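Long-range contact in hypothetical protein YHBO (Escherichia coli, PDB 1OI4), which repairs proteins and nucleotides glycated by methylglyoxal and glyoxal, releasing lactate or glycolate from the Maillard adducts: residues V82-G94 with F110-I124. Residues are numbered along the deposited sequence; the frame is centred on the assembly and turned at random.
Sequences VTPAEFDALLLPG and FTRDFVNSGKPVFAI
Lys119, its chain extended from CG outward, drives its ammonium into the turn at 84-87 and donates to three backbone carbonyls. Lys119 NZ lies 2.7 Å from Phe87 O, nearly in line with that C=O, and 2.9 Å from Pro84 O, which also accepts from Phe87 N on the other face of its plane. The third bond, Lys119 NZ to Ala85 O at 3.0 Å, comes from above the carbonyl plane rather than on a lone pair. With an alanine here the three carbonyls would probably lose their shared donor and the turn one of its ties to the 110-124 segment. Beyond the turn, strands 89-92 and 121-124 pair in parallel: Leu90 N donates to Pro120 O, Phe122 N to Leu90 O (2.7 Å, 171° at the hydrogen) and Leu92 N to Phe122 O, with a weak bond from Ile124 N to Leu92 O. The helix meets the turn and the start of the strand mainly through apolar side chains. With CG anti to the backbone N (chi1 -159°), the Phe114 ring reaches from the helix to lie against the strand, taking Leu90 CB over one face, 3.9 Å from the ring centroid, and Phe87 CB at its edge. Pro84 CG sits over a face of the Phe110 ring in a second CH-pi contact, while Phe87 CD1 meets that ring's edge. Strand 89-92, helix 105-116 and strand 121-124 form a right-handed beta-alpha-beta crossover in the central sheet of this DJ-1/PfpI domain. Strand 25-29 flanks 89-92 on its other edge and 171-174 flanks 121-124; helix 180-191 packs on Leu91 and Phe122, across the sheet from helix 105-116, and helix 128-134 touches Leu92 and Thr111.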
loop_
_atom_site.group_PDB
_atom_site.type_symbol
_atom_site.label_atom_id
_atom_site.label_comp_id
_atom_site.label_asym_id
_atom_site.label_seq_id
_atom_site.Cartn_x
_atom_site.Cartn_y
_atom_site.Cartn_z
ATOM N N VAL A 82 -21.154 3.921 12.358
ATOM C CA VAL A 82 -21.317 5.157 11.611
ATOM C C VAL A 82 -21.835 4.865 10.215
ATOM O O VAL A 82 -21.792 3.732 9.744
ATOM C CB VAL A 82 -19.995 5.952 11.490
ATOM C CG1 VAL A 82 -19.564 6.451 12.856
ATOM C CG2 VAL A 82 -18.918 5.081 10.879
ATOM N N THR A 83 -22.318 5.912 9.563
ATOM C CA THR A 83 -22.866 5.808 8.224
ATOM C C THR A 83 -22.320 6.941 7.370
ATOM O O THR A 83 -22.028 8.020 7.879
ATOM C CB THR A 83 -24.393 5.946 8.262
ATOM O OG1 THR A 83 -24.896 6.074 6.927
ATOM C CG2 THR A 83 -24.785 7.186 9.067
ATOM N N PRO A 84 -22.173 6.711 6.059
ATOM C CA PRO A 84 -21.660 7.771 5.185
ATOM C C PRO A 84 -22.607 8.973 5.232
ATOM O O PRO A 84 -22.193 10.123 5.063
ATOM C CB PRO A 84 -21.653 7.111 3.810
ATOM C CG PRO A 84 -21.458 5.650 4.134
ATOM C CD PRO A 84 -22.363 5.455 5.313
ATOM N N ALA A 85 -23.882 8.687 5.482
ATOM C CA ALA A 85 -24.917 9.712 5.536
ATOM C C ALA A 85 -24.676 10.840 6.532
ATOM O O ALA A 85 -24.952 12.004 6.234
ATOM C CB ALA A 85 -26.269 9.061 5.828
ATOM N N GLU A 86 -24.155 10.510 7.708
ATOM C CA GLU A 86 -23.943 11.526 8.730
ATOM C C GLU A 86 -22.759 12.463 8.521
ATOM O O GLU A 86 -22.586 13.411 9.285
ATOM C CB GLU A 86 -23.828 10.865 10.104
ATOM C CG GLU A 86 -22.500 10.178 10.373
ATOM C CD GLU A 86 -22.461 9.527 11.744
ATOM O OE1 GLU A 86 -22.898 8.366 11.873
ATOM O OE2 GLU A 86 -22.006 10.188 12.696
ATOM N N PHE A 87 -21.950 12.216 7.499
ATOM C CA PHE A 87 -20.786 13.073 7.252
ATOM C C PHE A 87 -20.916 13.949 6.015
ATOM O O PHE A 87 -21.636 13.620 5.073
ATOM C CB PHE A 87 -19.509 12.228 7.141
ATOM C CG PHE A 87 -19.262 11.351 8.334
ATOM C CD1 PHE A 87 -19.553 9.992 8.287
ATOM C CD2 PHE A 87 -18.793 11.896 9.528
ATOM C CE1 PHE A 87 -19.387 9.185 9.415
ATOM C CE2 PHE A 87 -18.625 11.097 10.659
ATOM C CZ PHE A 87 -18.924 9.737 10.603
ATOM N N ASP A 88 -20.196 15.064 6.026
ATOM C CA ASP A 88 -20.209 16.008 4.923
ATOM C C ASP A 88 -19.066 15.751 3.948
ATOM O O ASP A 88 -19.167 16.062 2.762
ATOM C CB ASP A 88 -20.113 17.429 5.474
ATOM C CG ASP A 88 -21.298 17.786 6.343
ATOM O OD1 ASP A 88 -22.390 17.988 5.782
ATOM O OD2 ASP A 88 -21.144 17.845 7.581
ATOM N N ALA A 89 -17.985 15.169 4.451
ATOM C CA ALA A 89 -16.825 14.889 3.619
ATOM C C ALA A 89 -16.023 13.742 4.209
ATOM O O ALA A 89 -16.247 13.335 5.347
ATOM C CB ALA A 89 -15.951 16.138 3.505
ATOM N N LEU A 90 -15.079 13.232 3.428
ATOM C CA LEU A 90 -14.248 12.119 3.860
ATOM C C LEU A 90 -12.773 12.349 3.552
ATOM O O LEU A 90 -12.411 12.724 2.437
ATOM C CB LEU A 90 -14.722 10.829 3.176
ATOM C CG LEU A 90 -13.800 9.607 3.259
ATOM C CD1 LEU A 90 -13.632 9.178 4.712
ATOM C CD2 LEU A 90 -14.399 8.469 2.426
ATOM N N LEU A 91 -11.927 12.118 4.549
ATOM C CA LEU A 91 -10.488 12.278 4.384
ATOM C C LEU A 91 -9.823 10.911 4.434
ATOM O O LEU A 91 -10.126 10.096 5.305
ATOM C CB LEU A 91 -9.918 13.154 5.501
ATOM C CG LEU A 91 -8.394 13.211 5.600
ATOM C CD1 LEU A 91 -7.822 13.899 4.372
ATOM C CD2 LEU A 91 -7.997 13.960 6.866
ATOM N N LEU A 92 -8.909 10.664 3.504
ATOM C CA LEU A 92 -8.202 9.392 3.461
ATOM C C LEU A 92 -6.695 9.643 3.444
ATOM O O LEU A 92 -6.108 9.879 2.389
ATOM C CB LEU A 92 -8.611 8.599 2.214
ATOM C CG LEU A 92 -10.104 8.293 2.065
ATOM C CD1 LEU A 92 -10.378 7.699 0.692
ATOM C CD2 LEU A 92 -10.544 7.340 3.168
ATOM N N PRO A 93 -6.056 9.636 4.626
ATOM C CA PRO A 93 -4.607 9.861 4.693
ATOM C C PRO A 93 -3.839 8.661 4.129
ATOM O O PRO A 93 -4.386 7.556 4.030
ATOM C CB PRO A 93 -4.358 10.093 6.183
ATOM C CG PRO A 93 -5.465 9.330 6.845
ATOM C CD PRO A 93 -6.654 9.620 5.973
ATOM N N GLY A 94 -2.579 8.886 3.761
ATOM C CA GLY A 94 -1.761 7.830 3.191
ATOM C C GLY A 94 -0.925 6.998 4.152
ATOM O O GLY A 94 -1.395 6.597 5.215
ATOM N N PHE A 110 -17.772 1.596 2.801
ATOM C CA PHE A 110 -17.986 2.947 3.308
ATOM C C PHE A 110 -17.473 3.943 2.269
ATOM O O PHE A 110 -18.159 4.911 1.920
ATOM C CB PHE A 110 -17.222 3.145 4.618
ATOM C CG PHE A 110 -17.485 4.469 5.282
ATOM C CD1 PHE A 110 -18.503 4.601 6.221
ATOM C CD2 PHE A 110 -16.718 5.583 4.963
ATOM C CE1 PHE A 110 -18.753 5.826 6.835
ATOM C CE2 PHE A 110 -16.960 6.814 5.571
ATOM C CZ PHE A 110 -17.982 6.934 6.510
ATOM N N THR A 111 -16.263 3.693 1.777
ATOM C CA THR A 111 -15.647 4.555 0.784
ATOM C C THR A 111 -16.488 4.606 -0.492
ATOM O O THR A 111 -16.731 5.681 -1.037
ATOM C CB THR A 111 -14.224 4.067 0.428
ATOM O OG1 THR A 111 -13.425 4.005 1.618
ATOM C CG2 THR A 111 -13.569 5.025 -0.567
ATOM N N ARG A 112 -16.934 3.441 -0.957
ATOM C CA ARG A 112 -17.740 3.350 -2.170
ATOM C C ARG A 112 -19.040 4.139 -2.054
ATOM O O ARG A 112 -19.361 4.959 -2.915
ATOM C CB ARG A 112 -18.068 1.887 -2.478
ATOM C CG ARG A 112 -18.969 1.689 -3.692
ATOM C CD ARG A 112 -19.378 0.225 -3.859
ATOM N NE ARG A 112 -18.223 -0.627 -4.116
ATOM C CZ ARG A 112 -17.827 -1.622 -3.329
ATOM N NH1 ARG A 112 -16.756 -2.336 -3.654
ATOM N NH2 ARG A 112 -18.500 -1.903 -2.221
ATOM N N ASP A 113 -19.789 3.868 -0.993
ATOM C CA ASP A 113 -21.055 4.546 -0.757
ATOM C C ASP A 113 -20.878 6.044 -0.583
ATOM O O ASP A 113 -21.702 6.827 -1.061
ATOM C CB ASP A 113 -21.735 3.969 0.479
ATOM C CG ASP A 113 -22.219 2.554 0.264
ATOM O OD1 ASP A 113 -22.773 1.970 1.217
ATOM O OD2 ASP A 113 -22.044 2.027 -0.856
ATOM N N PHE A 114 -19.804 6.446 0.092
ATOM C CA PHE A 114 -19.568 7.864 0.303
ATOM C C PHE A 114 -19.316 8.551 -1.034
ATOM O O PHE A 114 -19.896 9.598 -1.323
ATOM C CB PHE A 114 -18.376 8.101 1.235
ATOM C CG PHE A 114 -18.396 9.457 1.885
ATOM C CD1 PHE A 114 -19.096 9.660 3.071
ATOM C CD2 PHE A 114 -17.799 10.549 1.264
ATOM C CE1 PHE A 114 -19.206 10.938 3.630
ATOM C CE2 PHE A 114 -17.903 11.830 1.813
ATOM C CZ PHE A 114 -18.610 12.024 2.998
ATOM N N VAL A 115 -18.455 7.955 -1.853
ATOM C CA VAL A 115 -18.153 8.520 -3.161
ATOM C C VAL A 115 -19.414 8.604 -4.020
ATOM O O VAL A 115 -19.666 9.620 -4.669
ATOM C CB VAL A 115 -17.098 7.677 -3.909
ATOM C CG1 VAL A 115 -16.971 8.167 -5.350
ATOM C CG2 VAL A 115 -15.746 7.782 -3.196
ATOM N N ASN A 116 -20.202 7.532 -4.028
ATOM C CA ASN A 116 -21.431 7.508 -4.815
ATOM C C ASN A 116 -22.485 8.491 -4.304
ATOM O O ASN A 116 -23.483 8.740 -4.980
ATOM C CB ASN A 116 -22.018 6.093 -4.857
ATOM C CG ASN A 116 -21.216 5.154 -5.748
ATOM O OD1 ASN A 116 -20.557 5.591 -6.687
ATOM N ND2 ASN A 116 -21.286 3.863 -5.469
ATOM N N SER A 117 -22.267 9.049 -3.116
ATOM C CA SER A 117 -23.205 10.017 -2.554
ATOM C C SER A 117 -22.947 11.392 -3.162
ATOM O O SER A 117 -23.775 12.293 -3.045
ATOM C CB SER A 117 -23.053 10.106 -1.031
ATOM O OG SER A 117 -21.866 10.792 -0.678
ATOM N N GLY A 118 -21.786 11.552 -3.798
ATOM C CA GLY A 118 -21.449 12.818 -4.427
ATOM C C GLY A 118 -20.721 13.791 -3.520
ATOM O O GLY A 118 -20.242 14.837 -3.973
ATOM N N LYS A 119 -20.638 13.446 -2.238
ATOM C CA LYS A 119 -19.964 14.285 -1.250
ATOM C C LYS A 119 -18.455 14.304 -1.482
ATOM O O LYS A 119 -17.882 13.333 -1.970
ATOM C CB LYS A 119 -20.242 13.765 0.159
ATOM C CG LYS A 119 -21.694 13.793 0.578
ATOM C CD LYS A 119 -21.847 13.090 1.924
ATOM C CE LYS A 119 -23.283 13.107 2.406
ATOM N NZ LYS A 119 -23.459 12.302 3.648
ATOM N N PRO A 120 -17.791 15.407 -1.104
ATOM C CA PRO A 120 -16.340 15.557 -1.274
ATOM C C PRO A 120 -15.508 14.487 -0.562
ATOM O O PRO A 120 -15.820 14.074 0.556
ATOM C CB PRO A 120 -16.062 16.951 -0.711
ATOM C CG PRO A 120 -17.381 17.678 -0.899
ATOM C CD PRO A 120 -18.377 16.619 -0.506
ATOM N N VAL A 121 -14.455 14.038 -1.230
ATOM C CA VAL A 121 -13.546 13.048 -0.671
ATOM C C VAL A 121 -12.138 13.562 -0.945
ATOM O O VAL A 121 -11.835 13.973 -2.069
ATOM C CB VAL A 121 -13.732 11.670 -1.334
ATOM C CG1 VAL A 121 -12.754 10.666 -0.742
ATOM C CG2 VAL A 121 -15.160 11.194 -1.133
ATOM N N PHE A 122 -11.295 13.561 0.084
ATOM C CA PHE A 122 -9.920 14.045 -0.039
ATOM C C PHE A 122 -8.962 12.880 0.209
ATOM O O PHE A 122 -8.883 12.368 1.327
ATOM C CB PHE A 122 -9.653 15.139 0.999
ATOM C CG PHE A 122 -10.825 16.058 1.242
ATOM C CD1 PHE A 122 -11.259 16.314 2.539
ATOM C CD2 PHE A 122 -11.486 16.673 0.182
ATOM C CE1 PHE A 122 -12.342 17.173 2.782
ATOM C CE2 PHE A 122 -12.566 17.532 0.410
ATOM C CZ PHE A 122 -12.994 17.783 1.713
ATOM N N ALA A 123 -8.233 12.468 -0.826
ATOM C CA ALA A 123 -7.309 11.346 -0.706
ATOM C C ALA A 123 -5.896 11.720 -1.133
ATOM O O ALA A 123 -5.675 12.162 -2.257
ATOM C CB ALA A 123 -7.813 10.169 -1.541
ATOM N N ILE A 124 -4.936 11.515 -0.237
ATOM C CA ILE A 124 -3.553 11.868 -0.527
ATOM C C ILE A 124 -2.555 10.714 -0.383
ATOM O O ILE A 124 -2.726 9.828 0.454
ATOM C CB ILE A 124 -3.115 13.044 0.378
ATOM C CG1 ILE A 124 -1.674 13.450 0.066
ATOM C CG2 ILE A 124 -3.264 12.650 1.845
ATOM C CD1 ILE A 124 -1.297 14.797 0.666
#